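Local coordinates for meta cleavage compound hydrolase (Janthinobacterium, PDB 1J1I), which hydrolyses a meta-cleavage product in carbazole degradation, probably cleaving a carbon-carbon bond to yield anthranilate, at residues A49-N54 against V68-M73; L31-G36 against I61-Y66; E216-V221 against Y242-L247. All coordinates share one frame; numbering follows the deposited sequence.

Contact 1: A49-N54 against V68-M73; sequences AESEGN and VIAMDM
Asp72 OD1 is gripped twice by a single residue, Ser51, which offers it both a backbone and a side-chain donor. The shorter bond, 2.6 Å, runs from Ser51 OG to Asp72 OD1, on the anti side of the carboxylate and 26° out of its plane. Ser51 N reaches the same Asp72 OD1 at 2.9 Å, nearly along the C-O axis, and the two donors come from opposite faces of the plane. What brings the hydroxyl to the same oxygen as the amide is the serine torsion, which sets OG beside its own backbone N (chi1 -59°). Beside this polar pair, Ser51 CB packs on Ala70 CB at 3.7 Å. The contact thus ties the start of helix 51-55 to the C-terminal end of strand 67-71, a strand of the central sheet of the alpha/beta hydrolase fold, and to Asp72 just beyond it. Glu50 is the N-cap of that helix: its OE2 accepts from Gly53 N at 2.7 Å on the syn side, and its OE1 accepts from Glu52 N at 2.9 Å from above the carboxylate plane. The two acids bring like charges near one another, Glu50 OE1 and Asp72 OD1 being 4.6 Å apart, and Arg29 NH1 forms salt bridges with both residues, which probably offsets their repulsion. The second oxygen, Asp72 OD2, also accepts from Lys78 N.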
loop_
_atom_site.group_PDB
_atom_site.type_symbol
_atom_site.label_atom_id
_atom_site.label_comp_id
_atom_site.label_asym_id
_atom_site.label_seq_id
_atom_site.Cartn_x
_atom_site.Cartn_y
_atom_site.Cartn_z
ATOM N N ALA A 49 -25.352 9.230 4.570
ATOM C CA ALA A 49 -23.954 9.339 4.178
ATOM C C ALA A 49 -23.749 10.600 3.353
ATOM O O ALA A 49 -24.517 10.888 2.432
ATOM C CB ALA A 49 -23.525 8.114 3.379
ATOM N N GLU A 50 -22.719 11.360 3.706
ATOM C CA GLU A 50 -22.385 12.589 2.995
ATOM C C GLU A 50 -20.938 12.991 3.271
ATOM O O GLU A 50 -20.239 12.344 4.056
ATOM C CB GLU A 50 -23.374 13.715 3.354
ATOM C CG GLU A 50 -23.631 13.927 4.839
ATOM C CD GLU A 50 -22.449 14.550 5.552
ATOM O OE1 GLU A 50 -22.070 15.687 5.193
ATOM O OE2 GLU A 50 -21.899 13.903 6.467
ATOM N N SER A 51 -20.496 14.062 2.625
ATOM C CA SER A 51 -19.117 14.523 2.720
ATOM C C SER A 51 -18.491 14.825 4.080
ATOM O O SER A 51 -17.355 14.425 4.333
ATOM C CB SER A 51 -18.932 15.736 1.805
ATOM O OG SER A 51 -19.233 15.392 0.461
ATOM N N GLU A 52 -19.203 15.534 4.949
ATOM C CA GLU A 52 -18.633 15.880 6.247
ATOM C C GLU A 52 -18.362 14.649 7.111
ATOM O O GLU A 52 -17.254 14.474 7.618
ATOM C CB GLU A 52 -19.554 16.863 6.976
ATOM C CG GLU A 52 -18.988 17.442 8.261
ATOM C CD GLU A 52 -19.747 18.683 8.707
ATOM O OE1 GLU A 52 -20.994 18.628 8.784
ATOM O OE2 GLU A 52 -19.094 19.714 8.978
ATOM N N GLY A 53 -19.370 13.797 7.265
ATOM C CA GLY A 53 -19.217 12.602 8.078
ATOM C C GLY A 53 -18.185 11.625 7.533
ATOM O O GLY A 53 -17.507 10.935 8.294
ATOM N N ASN A 54 -18.057 11.560 6.215
ATOM C CA ASN A 54 -17.095 10.651 5.604
ATOM C C ASN A 54 -15.654 11.155 5.597
ATOM O O ASN A 54 -14.725 10.375 5.781
ATOM C CB ASN A 54 -17.483 10.346 4.147
ATOM C CG ASN A 54 -18.345 9.099 4.008
ATOM O OD1 ASN A 54 -18.173 8.323 3.073
ATOM N ND2 ASN A 54 -19.279 8.912 4.927
ATOM N N VAL A 68 -8.622 20.235 -1.833
ATOM C CA VAL A 68 -9.557 19.154 -1.545
ATOM C C VAL A 68 -11.013 19.561 -1.750
ATOM O O VAL A 68 -11.473 20.568 -1.210
ATOM C CB VAL A 68 -9.377 18.653 -0.102
ATOM C CG1 VAL A 68 -10.311 17.490 0.160
ATOM C CG2 VAL A 68 -7.919 18.247 0.130
ATOM N N ILE A 69 -11.734 18.754 -2.520
ATOM C CA ILE A 69 -13.138 19.010 -2.832
ATOM C C ILE A 69 -13.959 17.755 -2.524
ATOM O O ILE A 69 -13.885 16.764 -3.252
ATOM C CB ILE A 69 -13.298 19.368 -4.335
ATOM C CG1 ILE A 69 -12.475 20.621 -4.676
ATOM C CG2 ILE A 69 -14.773 19.547 -4.683
ATOM C CD1 ILE A 69 -13.008 21.933 -4.100
ATOM N N ALA A 70 -14.724 17.798 -1.434
ATOM C CA ALA A 70 -15.562 16.673 -1.024
ATOM C C ALA A 70 -16.985 16.942 -1.516
ATOM O O ALA A 70 -17.680 17.804 -0.983
ATOM C CB ALA A 70 -15.540 16.528 0.500
ATOM N N MET A 71 -17.405 16.187 -2.529
ATOM C CA MET A 71 -18.716 16.354 -3.164
ATOM C C MET A 71 -19.808 15.386 -2.715
ATOM O O MET A 71 -19.574 14.187 -2.618
ATOM C CB MET A 71 -18.551 16.216 -4.683
ATOM C CG MET A 71 -19.832 16.386 -5.508
ATOM S SD MET A 71 -19.735 15.544 -7.128
ATOM C CE MET A 71 -20.428 13.923 -6.686
ATOM N N ASP A 72 -21.005 15.914 -2.455
ATOM C CA ASP A 72 -22.138 15.066 -2.092
ATOM C C ASP A 72 -22.725 14.540 -3.398
ATOM O O ASP A 72 -23.009 15.318 -4.316
ATOM C CB ASP A 72 -23.220 15.862 -1.352
ATOM C CG ASP A 72 -22.924 16.027 0.124
ATOM O OD1 ASP A 72 -21.865 15.543 0.594
ATOM O OD2 ASP A 72 -23.763 16.647 0.813
ATOM N N MET A 73 -22.896 13.226 -3.494
ATOM C CA MET A 73 -23.463 12.642 -4.699
ATOM C C MET A 73 -24.933 13.003 -4.876
ATOM O O MET A 73 -25.617 13.399 -3.932
ATOM C CB MET A 73 -23.351 11.116 -4.674
ATOM C CG MET A 73 -21.932 10.571 -4.828
ATOM S SD MET A 73 -21.941 8.777 -4.987
ATOM C CE MET A 73 -22.133 8.297 -3.270
#

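Contact 2: L31-G36 against I61-Y66; sequences LEAGKG and ILARHY
Ala33 and Ala63 meet methyl to methyl, CB to CB at 3.9 Å, and theirs are the only side chains to touch each other across this contact. Ala63 CB also lies 3.8 Å from Ala33 O, so the methyl touches both the methyl and the carbonyl oxygen of its partner. The larger side chains of Lys35, His65 and Tyr66 all start away from the opposite segment. In Tyr66, CG stands anti to the carbonyl carbon (chi1 -60°) on a CB that already points away from 31-36, and the side chain packs on Leu279 of helix 268-281. The backbones are left to meet directly. Gly34 CA makes a CA-H...O contact of 3.4 Å with Tyr66 O; a side chain there would run into Tyr66 O and Ala63 O, and the backbone angles of Gly34 (90°/174°) are themselves suited to glycine. One water joins the segments, accepting from Lys35 N at 3.0 Å and donating to Ala63 O at 2.8 Å. Within 61-66, Leu62 O accepts from both His65 N and Tyr66 N, holding the chain in a turn that leads to strand 67-71. Such close backbone packing joins the end of strand 26-33 to the helix-to-strand link at the surface of the alpha/beta hydrolase fold.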
loop_
_atom_site.group_PDB
_atom_site.type_symbol
_atom_site.label_atom_id
_atom_site.label_comp_id
_atom_site.label_asym_id
_atom_site.label_seq_id
_atom_site.Cartn_x
_atom_site.Cartn_y
_atom_site.Cartn_z
ATOM N N LEU A 31 -17.473 20.431 0.004
ATOM C CA LEU A 31 -16.636 20.987 1.055
ATOM C C LEU A 31 -15.295 21.268 0.390
ATOM O O LEU A 31 -14.808 20.456 -0.396
ATOM C CB LEU A 31 -16.454 19.967 2.182
ATOM C CG LEU A 31 -17.479 19.859 3.315
ATOM C CD1 LEU A 31 -18.878 20.172 2.838
ATOM C CD2 LEU A 31 -17.390 18.465 3.910
ATOM N N GLU A 32 -14.697 22.413 0.693
ATOM C CA GLU A 32 -13.418 22.750 0.087
ATOM C C GLU A 32 -12.388 23.252 1.087
ATOM O O GLU A 32 -12.718 23.960 2.041
ATOM C CB GLU A 32 -13.617 23.786 -1.020
ATOM C CG GLU A 32 -12.321 24.372 -1.546
ATOM C CD GLU A 32 -12.532 25.236 -2.770
ATOM O OE1 GLU A 32 -13.635 25.806 -2.913
ATOM O OE2 GLU A 32 -11.592 25.354 -3.581
ATOM N N ALA A 33 -11.137 22.870 0.846
ATOM C CA ALA A 33 -10.009 23.255 1.686
ATOM C C ALA A 33 -8.709 22.999 0.935
ATOM O O ALA A 33 -8.608 22.050 0.156
ATOM C CB ALA A 33 -10.018 22.447 2.977
ATOM N N GLY A 34 -7.715 23.852 1.159
ATOM C CA GLY A 34 -6.433 23.658 0.509
ATOM C C GLY A 34 -6.217 24.321 -0.834
ATOM O O GLY A 34 -7.130 24.897 -1.423
ATOM N N LYS A 35 -4.984 24.217 -1.318
ATOM C CA LYS A 35 -4.578 24.802 -2.586
ATOM C C LYS A 35 -3.715 23.810 -3.345
ATOM O O LYS A 35 -3.117 22.913 -2.749
ATOM C CB LYS A 35 -3.765 26.073 -2.333
ATOM C CG LYS A 35 -4.543 27.217 -1.703
ATOM C CD LYS A 35 -3.611 28.190 -0.986
ATOM C CE LYS A 35 -2.348 28.487 -1.790
ATOM N NZ LYS A 35 -2.631 29.081 -3.127
ATOM N N GLY A 36 -3.645 23.981 -4.661
ATOM C CA GLY A 36 -2.843 23.093 -5.479
ATOM C C GLY A 36 -3.681 22.213 -6.386
ATOM O O GLY A 36 -4.803 22.571 -6.750
ATOM N N ILE A 61 -5.678 16.868 6.478
ATOM C CA ILE A 61 -4.415 16.257 6.106
ATOM C C ILE A 61 -4.122 16.433 4.620
ATOM O O ILE A 61 -3.040 16.882 4.234
ATOM C CB ILE A 61 -4.418 14.752 6.452
ATOM C CG1 ILE A 61 -4.713 14.566 7.944
ATOM C CG2 ILE A 61 -3.082 14.135 6.095
ATOM C CD1 ILE A 61 -4.941 13.122 8.358
ATOM N N LEU A 62 -5.090 16.086 3.782
ATOM C CA LEU A 62 -4.901 16.206 2.345
ATOM C C LEU A 62 -4.753 17.667 1.916
ATOM O O LEU A 62 -3.958 17.987 1.031
ATOM C CB LEU A 62 -6.074 15.547 1.608
ATOM C CG LEU A 62 -6.242 14.045 1.867
ATOM C CD1 LEU A 62 -7.446 13.519 1.108
ATOM C CD2 LEU A 62 -4.978 13.306 1.442
ATOM N N ALA A 63 -5.507 18.547 2.564
ATOM C CA ALA A 63 -5.486 19.969 2.242
ATOM C C ALA A 63 -4.128 20.640 2.455
ATOM O O ALA A 63 -3.910 21.772 2.019
ATOM C CB ALA A 63 -6.562 20.694 3.044
ATOM N N ARG A 64 -3.212 19.951 3.124
ATOM C CA ARG A 64 -1.890 20.518 3.344
ATOM C C ARG A 64 -1.094 20.478 2.045
ATOM O O ARG A 64 -0.098 21.188 1.896
ATOM C CB ARG A 64 -1.136 19.729 4.419
ATOM C CG ARG A 64 -0.686 20.572 5.599
ATOM C CD ARG A 64 -1.695 20.539 6.733
ATOM N NE ARG A 64 -1.720 19.236 7.395
ATOM C CZ ARG A 64 -2.430 18.963 8.486
ATOM N NH1 ARG A 64 -3.180 19.903 9.048
ATOM N NH2 ARG A 64 -2.388 17.748 9.018
ATOM N N HIS A 65 -1.544 19.660 1.096
ATOM C CA HIS A 65 -0.831 19.512 -0.168
ATOM C C HIS A 65 -1.670 19.644 -1.437
ATOM O O HIS A 65 -1.113 19.759 -2.526
ATOM C CB HIS A 65 -0.124 18.155 -0.187
ATOM C CG HIS A 65 0.751 17.915 1.004
ATOM N ND1 HIS A 65 1.919 18.612 1.221
ATOM C CD2 HIS A 65 0.612 17.074 2.056
ATOM C CE1 HIS A 65 2.462 18.212 2.357
ATOM N NE2 HIS A 65 1.690 17.280 2.884
ATOM N N TYR A 66 -2.995 19.613 -1.305
ATOM C CA TYR A 66 -3.868 19.713 -2.475
ATOM C C TYR A 66 -5.130 20.521 -2.217
ATOM O O TYR A 66 -5.458 20.841 -1.075
ATOM C CB TYR A 66 -4.319 18.319 -2.936
ATOM C CG TYR A 66 -3.205 17.385 -3.319
ATOM C CD1 TYR A 66 -2.556 16.608 -2.360
ATOM C CD2 TYR A 66 -2.764 17.313 -4.638
ATOM C CE1 TYR A 66 -1.488 15.782 -2.709
ATOM C CE2 TYR A 66 -1.700 16.494 -4.998
ATOM C CZ TYR A 66 -1.064 15.734 -4.030
ATOM O OH TYR A 66 0.005 14.947 -4.383
HETATM O O HOH W 1 -2.529 23.080 -0.092
#

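Contact 3: E216-V221 against Y242-L247; sequences EFIRKV and YKFLDL
Leu247 has CG anti to its carbonyl carbon (chi1 -61°), and Arg219, whose CG is anti to the backbone N (chi1 -154°), bends at chi3; the two side chains meet at about a right angle. Leu247 CD2 sits over one face of the guanidinium, offset toward its rim, and comes within 3.2 Å of Arg219 NH2. The other methyl, Leu247 CD1, lies 3.9 Å from Ile218 CG2, so the leucine is wedged between an apolar and a charged neighbour. Ile218 CG2 in turn meets the edge of the Phe244 ring, 3.8 Å from Phe244 CD2. Between the backbones, Arg219 CA approaches Leu247 O at 3.5 Å in a CA-H...O contact. An alanine in place of Leu247 takes the CD2 methyl from the guanidinium face and would probably open a gap beside Ile218 where CD1 had been. The contact joins helix 215-218 and the turn at Ile218-Val221 to helix 238-247, whose Phe244 also packs on Val227 of strand 225-230. In the plane of the guanidinium, Glu216 OE2 forms a salt bridge with Arg219 NE at 3.5 Å, a weak hydrogen bond. Across the segments, then, cohesion is mainly apolar, while the arginine contributes one flat face to a hydrocarbon partner and directs its edge to a carboxylate within its own segment.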
loop_
_atom_site.group_PDB
_atom_site.type_symbol
_atom_site.label_atom_id
_atom_site.label_comp_id
_atom_site.label_asym_id
_atom_site.label_seq_id
_atom_site.Cartn_x
_atom_site.Cartn_y
_atom_site.Cartn_z
ATOM N N GLU A 216 -15.252 -6.806 -17.327
ATOM C CA GLU A 216 -14.758 -6.231 -18.575
ATOM C C GLU A 216 -14.751 -4.708 -18.545
ATOM O O GLU A 216 -13.875 -4.075 -19.142
ATOM C CB GLU A 216 -15.589 -6.726 -19.759
ATOM C CG GLU A 216 -15.310 -8.174 -20.126
ATOM C CD GLU A 216 -13.838 -8.420 -20.388
ATOM O OE1 GLU A 216 -13.301 -7.846 -21.359
ATOM O OE2 GLU A 216 -13.216 -9.179 -19.619
ATOM N N PHE A 217 -15.726 -4.127 -17.854
ATOM C CA PHE A 217 -15.824 -2.676 -17.728
ATOM C C PHE A 217 -14.679 -2.187 -16.843
ATOM O O PHE A 217 -14.015 -1.197 -17.149
ATOM C CB PHE A 217 -17.162 -2.291 -17.086
ATOM C CG PHE A 217 -17.384 -0.807 -16.968
ATOM C CD1 PHE A 217 -17.785 -0.059 -18.077
ATOM C CD2 PHE A 217 -17.221 -0.158 -15.745
ATOM C CE1 PHE A 217 -18.029 1.314 -17.970
ATOM C CE2 PHE A 217 -17.464 1.215 -15.627
ATOM C CZ PHE A 217 -17.870 1.951 -16.743
ATOM N N ILE A 218 -14.460 -2.897 -15.741
ATOM C CA ILE A 218 -13.405 -2.552 -14.792
ATOM C C ILE A 218 -12.012 -2.607 -15.436
ATOM O O ILE A 218 -11.124 -1.822 -15.099
ATOM C CB ILE A 218 -13.490 -3.493 -13.555
ATOM C CG1 ILE A 218 -14.838 -3.272 -12.865
ATOM C CG2 ILE A 218 -12.331 -3.236 -12.589
ATOM C CD1 ILE A 218 -15.123 -4.209 -11.720
ATOM N N ARG A 219 -11.839 -3.520 -16.383
ATOM C CA ARG A 219 -10.569 -3.683 -17.081
ATOM C C ARG A 219 -10.262 -2.465 -17.962
ATOM O O ARG A 219 -9.141 -2.313 -18.452
ATOM C CB ARG A 219 -10.617 -4.952 -17.937
ATOM C CG ARG A 219 -9.264 -5.587 -18.207
ATOM C CD ARG A 219 -9.397 -6.762 -19.163
ATOM N NE ARG A 219 -10.128 -7.892 -18.592
ATOM C CZ ARG A 219 -9.628 -8.733 -17.688
ATOM N NH1 ARG A 219 -8.387 -8.580 -17.238
ATOM N NH2 ARG A 219 -10.367 -9.740 -17.244
ATOM N N LYS A 220 -11.264 -1.607 -18.152
ATOM C CA LYS A 220 -11.125 -0.393 -18.963
ATOM C C LYS A 220 -10.524 0.778 -18.185
ATOM O O LYS A 220 -10.251 1.834 -18.760
ATOM C CB LYS A 220 -12.485 0.046 -19.517
ATOM C CG LYS A 220 -12.810 -0.447 -20.915
ATOM C CD LYS A 220 -12.903 -1.937 -20.952
ATOM C CE LYS A 220 -13.534 -2.436 -22.237
ATOM N NZ LYS A 220 -13.566 -3.912 -22.156
ATOM N N VAL A 221 -10.345 0.614 -16.876
ATOM C CA VAL A 221 -9.750 1.688 -16.086
ATOM C C VAL A 221 -8.271 1.746 -16.470
ATOM O O VAL A 221 -7.523 0.810 -16.205
ATOM C CB VAL A 221 -9.881 1.419 -14.571
ATOM C CG1 VAL A 221 -9.187 2.527 -13.791
ATOM C CG2 VAL A 221 -11.359 1.340 -14.181
ATOM N N TYR A 242 -8.040 -7.984 -4.575
ATOM C CA TYR A 242 -7.139 -8.791 -5.382
ATOM C C TYR A 242 -7.677 -8.890 -6.807
ATOM O O TYR A 242 -6.905 -8.899 -7.767
ATOM C CB TYR A 242 -6.972 -10.184 -4.756
ATOM C CG TYR A 242 -6.449 -10.154 -3.324
ATOM C CD1 TYR A 242 -6.625 -11.244 -2.473
ATOM C CD2 TYR A 242 -5.800 -9.025 -2.817
ATOM C CE1 TYR A 242 -6.172 -11.212 -1.148
ATOM C CE2 TYR A 242 -5.343 -8.982 -1.493
ATOM C CZ TYR A 242 -5.535 -10.080 -0.667
ATOM O OH TYR A 242 -5.091 -10.046 0.640
ATOM N N LYS A 243 -9.000 -8.950 -6.950
ATOM C CA LYS A 243 -9.584 -9.025 -8.283
ATOM C C LYS A 243 -9.428 -7.677 -8.997
ATOM O O LYS A 243 -9.131 -7.640 -10.190
ATOM C CB LYS A 243 -11.058 -9.431 -8.214
ATOM C CG LYS A 243 -11.645 -9.780 -9.575
ATOM C CD LYS A 243 -13.060 -10.334 -9.453
ATOM C CE LYS A 243 -13.577 -10.833 -10.797
ATOM N NZ LYS A 243 -14.945 -11.415 -10.683
ATOM N N PHE A 244 -9.627 -6.575 -8.276
ATOM C CA PHE A 244 -9.457 -5.245 -8.872
ATOM C C PHE A 244 -8.016 -5.110 -9.358
ATOM O O PHE A 244 -7.755 -4.570 -10.434
ATOM C CB PHE A 244 -9.716 -4.130 -7.850
ATOM C CG PHE A 244 -11.158 -3.722 -7.726
ATOM C CD1 PHE A 244 -11.809 -3.804 -6.503
ATOM C CD2 PHE A 244 -11.856 -3.223 -8.823
ATOM C CE1 PHE A 244 -13.140 -3.398 -6.366
ATOM C CE2 PHE A 244 -13.187 -2.813 -8.699
ATOM C CZ PHE A 244 -13.829 -2.901 -7.470
ATOM N N LEU A 245 -7.079 -5.598 -8.549
ATOM C CA LEU A 245 -5.659 -5.522 -8.881
ATOM C C LEU A 245 -5.314 -6.321 -10.133
ATOM O O LEU A 245 -4.399 -5.969 -10.871
ATOM C CB LEU A 245 -4.816 -5.993 -7.684
ATOM C CG LEU A 245 -4.832 -5.031 -6.485
ATOM C CD1 LEU A 245 -4.086 -5.645 -5.304
ATOM C CD2 LEU A 245 -4.186 -3.709 -6.880
ATOM N N ASP A 246 -6.063 -7.390 -10.373
ATOM C CA ASP A 246 -5.855 -8.229 -11.545
ATOM C C ASP A 246 -6.450 -7.561 -12.795
ATOM O O ASP A 246 -5.872 -7.614 -13.882
ATOM C CB ASP A 246 -6.522 -9.587 -11.317
ATOM C CG ASP A 246 -6.306 -10.542 -12.466
ATOM O OD1 ASP A 246 -5.139 -10.902 -12.732
ATOM O OD2 ASP A 246 -7.306 -10.932 -13.103
ATOM N N LEU A 247 -7.596 -6.913 -12.621
ATOM C CA LEU A 247 -8.299 -6.259 -13.725
ATOM C C LEU A 247 -7.764 -4.903 -14.168
ATOM O O LEU A 247 -7.699 -4.621 -15.365
ATOM C CB LEU A 247 -9.776 -6.113 -13.363
ATOM C CG LEU A 247 -10.519 -7.426 -13.117
ATOM C CD1 LEU A 247 -11.875 -7.131 -12.506
ATOM C CD2 LEU A 247 -10.656 -8.192 -14.429
#

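Overall arrangement
The three contacts illustrate how an alpha/beta hydrolase holds its connecting helices and loops against one sheet. Contacts 1 and 2, centres 14 Å apart, alternate along the chain: 31-36, 49-54, 61-66, then 68-73. They meet directly, because strands 26-33 and 67-71 are neighbours, probably hydrogen-bonded from Val68 N to Ala33 O and from Leu31 N to Ala70 O. Contact 3 comes later in the sequence, with centres 26 Å from contact 1 and 29 Å from contact 2, near strands 225-230 and 251-256 at the other edge of the sheet. Its Phe244 side chain lies about 9 Å from those of Asp233 and His261, probably catalytic, whereas contact 2 is remote from them. Helix 238-247 also faces the second subunit through Tyr242 and Leu245.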